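Local coordinates for protein acetone carboxylase alpha subunit (Xanthobacter autotrophicus Py2, PDB 5M45) that belongs to the hydantoinase B/oxoprolinase family and forms part of a metal-containing, multi-subunit enzyme, at residues Y199-T202 with C203-V206; H242-R245 with K246-E250. All coordinates share one frame; numbering follows the deposited sequence.

Interaction 1 of 2, residues Y199-T202 with C203-V206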
loop_
_atom_site.group_PDB
_atom_site.type_symbol
_atom_site.label_atom_id
_atom_site.label_comp_id
_atom_site.label_asym_id
_atom_site.label_seq_id
_atom_site.Cartn_x
_atom_site.Cartn_y
_atom_site.Cartn_z
ATOM N N TYR A 199 -0.465 -3.990 2.539
ATOM C CA TYR A 199 -1.652 -3.098 2.627
ATOM C C TYR A 199 -1.956 -2.813 4.117
ATOM O O TYR A 199 -2.224 -3.740 4.878
ATOM C CB TYR A 199 -2.842 -3.807 1.974
ATOM C CG TYR A 199 -4.110 -2.971 1.725
ATOM C CD1 TYR A 199 -4.084 -1.846 0.902
ATOM C CD2 TYR A 199 -5.334 -3.367 2.244
ATOM C CE1 TYR A 199 -5.265 -1.107 0.641
ATOM C CE2 TYR A 199 -6.514 -2.666 1.980
ATOM C CZ TYR A 199 -6.477 -1.529 1.181
ATOM O OH TYR A 199 -7.670 -0.832 0.896
ATOM N N SER A 200 -1.866 -1.540 4.520
ATOM C CA SER A 200 -1.979 -1.124 5.927
ATOM C C SER A 200 -3.139 -0.136 6.052
ATOM O O SER A 200 -3.164 0.900 5.363
ATOM C CB SER A 200 -0.682 -0.486 6.450
ATOM O OG SER A 200 -0.720 -0.269 7.882
ATOM N N ILE A 201 -4.081 -0.467 6.950
ATOM C CA ILE A 201 -5.388 0.181 7.087
ATOM C C ILE A 201 -5.453 0.799 8.513
ATOM O O ILE A 201 -5.346 0.066 9.492
ATOM C CB ILE A 201 -6.493 -0.893 6.955
ATOM C CG1 ILE A 201 -6.341 -1.713 5.635
ATOM C CG2 ILE A 201 -7.872 -0.270 7.015
ATOM C CD1 ILE A 201 -6.651 -3.214 5.799
ATOM N N THR A 202 -5.648 2.120 8.631
ATOM C CA THR A 202 -5.689 2.779 9.951
ATOM C C THR A 202 -7.116 3.136 10.389
ATOM O O THR A 202 -7.620 4.188 10.020
ATOM C CB THR A 202 -4.779 4.032 9.984
ATOM O OG1 THR A 202 -3.440 3.680 9.644
ATOM C CG2 THR A 202 -4.781 4.695 11.384
ATOM N N CYS A 203 -7.753 2.251 11.157
ATOM C CA CYS A 203 -9.121 2.470 11.693
ATOM C C CYS A 203 -10.093 3.092 10.648
ATOM O O CYS A 203 -10.819 4.071 10.907
ATOM C CB CYS A 203 -9.033 3.300 12.984
ATOM S SG CYS A 203 -8.260 2.421 14.378
ATOM N N ARG A 204 -10.137 2.458 9.470
ATOM C CA ARG A 204 -10.931 2.977 8.347
ATOM C C ARG A 204 -12.410 2.623 8.512
ATOM O O ARG A 204 -12.750 1.493 8.859
ATOM C CB ARG A 204 -10.375 2.414 7.051
ATOM C CG ARG A 204 -11.131 2.827 5.773
ATOM C CD ARG A 204 -10.400 2.423 4.510
ATOM N NE ARG A 204 -11.209 2.712 3.333
ATOM C CZ ARG A 204 -10.805 2.538 2.059
ATOM N NH1 ARG A 204 -9.582 2.104 1.780
ATOM N NH2 ARG A 204 -11.634 2.811 1.059
ATOM N N LYS A 205 -13.304 3.580 8.257
ATOM C CA LYS A 205 -14.730 3.246 8.167
ATOM C C LYS A 205 -14.988 2.637 6.768
ATOM O O LYS A 205 -14.941 3.340 5.759
ATOM C CB LYS A 205 -15.654 4.463 8.411
ATOM C CG LYS A 205 -17.134 4.057 8.555
ATOM C CD LYS A 205 -18.126 5.194 8.714
ATOM C CE LYS A 205 -17.781 6.035 9.930
ATOM N NZ LYS A 205 -18.868 6.963 10.341
ATOM N N VAL A 206 -15.237 1.329 6.734
ATOM C CA VAL A 206 -15.398 0.566 5.491
ATOM C C VAL A 206 -16.865 0.196 5.174
ATOM O O VAL A 206 -17.137 -0.393 4.111
ATOM C CB VAL A 206 -14.553 -0.712 5.491
ATOM C CG1 VAL A 206 -13.055 -0.336 5.574
ATOM C CG2 VAL A 206 -14.954 -1.719 6.583
HETATM O O HOH W 1 -7.515 1.275 3.671
#

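Interaction 2 of 2, residues H242-R245 with K246-E250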
loop_
_atom_site.group_PDB
_atom_site.type_symbol
_atom_site.label_atom_id
_atom_site.label_comp_id
_atom_site.label_asym_id
_atom_site.label_seq_id
_atom_site.Cartn_x
_atom_site.Cartn_y
_atom_site.Cartn_z
ATOM N N HIS A 242 -21.479 -9.457 14.204
ATOM C CA HIS A 242 -22.942 -9.259 14.216
ATOM C C HIS A 242 -23.698 -10.284 15.069
ATOM O O HIS A 242 -24.693 -9.919 15.698
ATOM C CB HIS A 242 -23.519 -9.134 12.779
ATOM C CG HIS A 242 -23.211 -7.813 12.137
ATOM N ND1 HIS A 242 -23.540 -7.522 10.827
ATOM C CD2 HIS A 242 -22.592 -6.713 12.622
ATOM C CE1 HIS A 242 -23.170 -6.282 10.548
ATOM N NE2 HIS A 242 -22.584 -5.776 11.623
ATOM N N MET A 243 -23.202 -11.525 15.130
ATOM C CA MET A 243 -23.736 -12.546 16.067
ATOM C C MET A 243 -23.618 -12.061 17.522
ATOM O O MET A 243 -24.575 -12.165 18.302
ATOM C CB MET A 243 -23.010 -13.908 15.904
ATOM C CG MET A 243 -23.319 -14.634 14.596
ATOM S SD MET A 243 -22.238 -16.037 14.294
ATOM C CE MET A 243 -22.844 -17.144 15.550
ATOM N N ILE A 244 -22.465 -11.502 17.873
ATOM C CA ILE A 244 -22.233 -11.014 19.250
ATOM C C ILE A 244 -23.065 -9.759 19.544
ATOM O O ILE A 244 -23.652 -9.662 20.622
ATOM C CB ILE A 244 -20.724 -10.829 19.536
ATOM C CG1 ILE A 244 -20.019 -12.200 19.604
ATOM C CG2 ILE A 244 -20.484 -10.056 20.839
ATOM C CD1 ILE A 244 -18.529 -12.116 19.258
ATOM N N ARG A 245 -23.108 -8.799 18.611
ATOM C CA ARG A 245 -23.971 -7.598 18.772
ATOM C C ARG A 245 -25.429 -7.994 19.071
ATOM O O ARG A 245 -26.059 -7.469 19.988
ATOM C CB ARG A 245 -23.912 -6.681 17.550
ATOM C CG ARG A 245 -24.701 -5.360 17.719
ATOM C CD ARG A 245 -24.694 -4.509 16.446
ATOM N NE ARG A 245 -25.337 -5.225 15.346
ATOM C CZ ARG A 245 -25.322 -4.845 14.070
ATOM N NH1 ARG A 245 -24.703 -3.734 13.670
ATOM N NH2 ARG A 245 -25.956 -5.589 13.166
ATOM N N LYS A 246 -25.941 -8.936 18.305
ATOM C CA LYS A 246 -27.312 -9.407 18.501
ATOM C C LYS A 246 -27.512 -10.040 19.880
ATOM O O LYS A 246 -28.506 -9.778 20.562
ATOM C CB LYS A 246 -27.668 -10.382 17.410
ATOM C CG LYS A 246 -29.117 -10.843 17.420
ATOM C CD LYS A 246 -29.313 -11.733 16.198
ATOM C CE LYS A 246 -30.221 -12.929 16.455
ATOM N NZ LYS A 246 -31.498 -12.755 15.710
ATOM N N LEU A 247 -26.570 -10.881 20.288
ATOM C CA LEU A 247 -26.637 -11.497 21.625
ATOM C C LEU A 247 -26.610 -10.441 22.765
ATOM O O LEU A 247 -27.405 -10.532 23.724
ATOM C CB LEU A 247 -25.539 -12.536 21.806
ATOM C CG LEU A 247 -25.464 -13.068 23.249
ATOM C CD1 LEU A 247 -26.629 -14.004 23.515
ATOM C CD2 LEU A 247 -24.168 -13.728 23.544
ATOM N N VAL A 248 -25.752 -9.433 22.652
ATOM C CA VAL A 248 -25.718 -8.360 23.668
ATOM C C VAL A 248 -27.089 -7.643 23.743
ATOM O O VAL A 248 -27.606 -7.418 24.841
ATOM C CB VAL A 248 -24.536 -7.362 23.480
ATOM C CG1 VAL A 248 -24.648 -6.146 24.412
ATOM C CG2 VAL A 248 -23.200 -8.101 23.722
ATOM N N GLU A 249 -27.680 -7.338 22.596
ATOM C CA GLU A 249 -29.009 -6.699 22.555
ATOM C C GLU A 249 -30.079 -7.572 23.264
ATOM O O GLU A 249 -30.912 -7.040 23.972
ATOM C CB GLU A 249 -29.431 -6.371 21.101
ATOM C CG GLU A 249 -28.657 -5.190 20.497
ATOM C CD GLU A 249 -28.818 -5.034 18.951
ATOM O OE1 GLU A 249 -29.377 -5.960 18.306
ATOM O OE2 GLU A 249 -28.368 -3.995 18.363
ATOM N N GLU A 250 -30.036 -8.894 23.062
ATOM C CA GLU A 250 -30.961 -9.825 23.702
ATOM C C GLU A 250 -30.767 -9.904 25.215
ATOM O O GLU A 250 -31.745 -9.919 25.965
ATOM C CB GLU A 250 -30.846 -11.237 23.085
ATOM C CG GLU A 250 -31.507 -11.339 21.703
ATOM C CD GLU A 250 -31.101 -12.532 20.848
ATOM O OE1 GLU A 250 -30.251 -13.355 21.270
ATOM O OE2 GLU A 250 -31.629 -12.631 19.693
HETATM O O HOH W 2 -28.380 -6.503 15.911
#

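Interaction 1 of 2, residues Y199-T202 with C203-V206
Tyr-199 and Arg-204 meet at their polar ends, where the phenol OH of Tyr-199 comes within 3.6 Å of NH1 of Arg-204. The two side chains cross at about a right angle, with ring and guanidinium planes 55° apart, so this is no stack. A water joins them: it accepts a 2.9 Å bond from Arg-204 NH1, lying in the guanidinium plane at its edge, and gives a weak, long one to Tyr-199 OH. The stronger tie is Glu-219 of the same chain, whose OE1 is hydrogen-bonded to Tyr-199 OH and salt-bridged to Arg-204 NH1.

Nearer the backbone, CG2 of Ile-201 packs against the base of the arginine, 3.7 Å from Arg-204 CB. The arginine reaches the tyrosine because CG stands anti to the backbone N (chi1 178°) and the chain stays extended from there to NE. Both contacts span a bend at Cys-203, which has a left-handed backbone conformation. No hydrogen bond between residues 199-202 and 203-206 spans the bend itself.

Another copy of the protein also packs here, its Glu-219 accepting from Thr-202 N and its Arg-204 bringing a second NH1 close to the first, while within the chain Asp-143 binds Thr-202 OG1. The loop leads into strand 204-208, which pairs antiparallel with strand 138-141, with helix 214-222 against Tyr-199 and Arg-204 and helix 111-124 against Cys-203.

Interaction 2 of 2, residues H242-R245 with K246-E250
Arg-245 and Glu-249, one helical turn apart, extend alongside each other in the same direction, their guanidinium and carboxylate planes only 5° from parallel. They are not salt-bridged: Glu-249 OE2 lies 4.4 Å from Arg-245 NE and off to one side of the guanidinium plane, where none of its N-H bonds is directed. The carboxylate instead touches the aliphatic part of the arginine, OE2 standing 4.0 Å from Arg-245 CG. A water completes the link, donating a 2.7 Å bond to Glu-249 OE1 and accepting a weak one from Arg-245 NE.

A bend at chi3 (62°) in the otherwise extended arginine turns its guanidinium back over His-242. There NH2 of Arg-245 sits 3.5 Å above the imidazole plane, over the ring centre, while Asp-210 holds the same nitrogen by a salt bridge. All of this rides on helix 227-255, where regular i to i+4 bonds join the two segments; the one from Val-248 N to Ile-244 O is 2.9 Å long, with an N-H...O angle of 165°. On another side of the helix CG2 of Ile-244 and CG2 of Val-248 are in loose apolar contact at 4.4 Å. Ile-244 packs on Val-68 and Ala-71 of helix 54-75 and on Phe-92 of strand 90-95, and Val-248 meets Leu-94 of that strand and Ile-160 of strand 153-162.

Interaction 1 comes first along the chain and interaction 2 follows it, both in the hydantoinase B/oxoprolinase part of the chain. Their centres lie 24 Å apart and their nearest atoms about 10 Å, so they do not touch. What they share is the seven-stranded antiparallel sheet: residues 203-206 enter it through strand 204-208, whereas helix 227-255, carrying 242-250, packs on strands 90-95 and 153-162. Helix 214-222 lies between them in sequence. The two contacts thus belong to different parts of one sheet-and-helix unit, interaction 1 bordering a second copy of this subunit and interaction 2, through His-242 and Met-243, a different protein of the assembly.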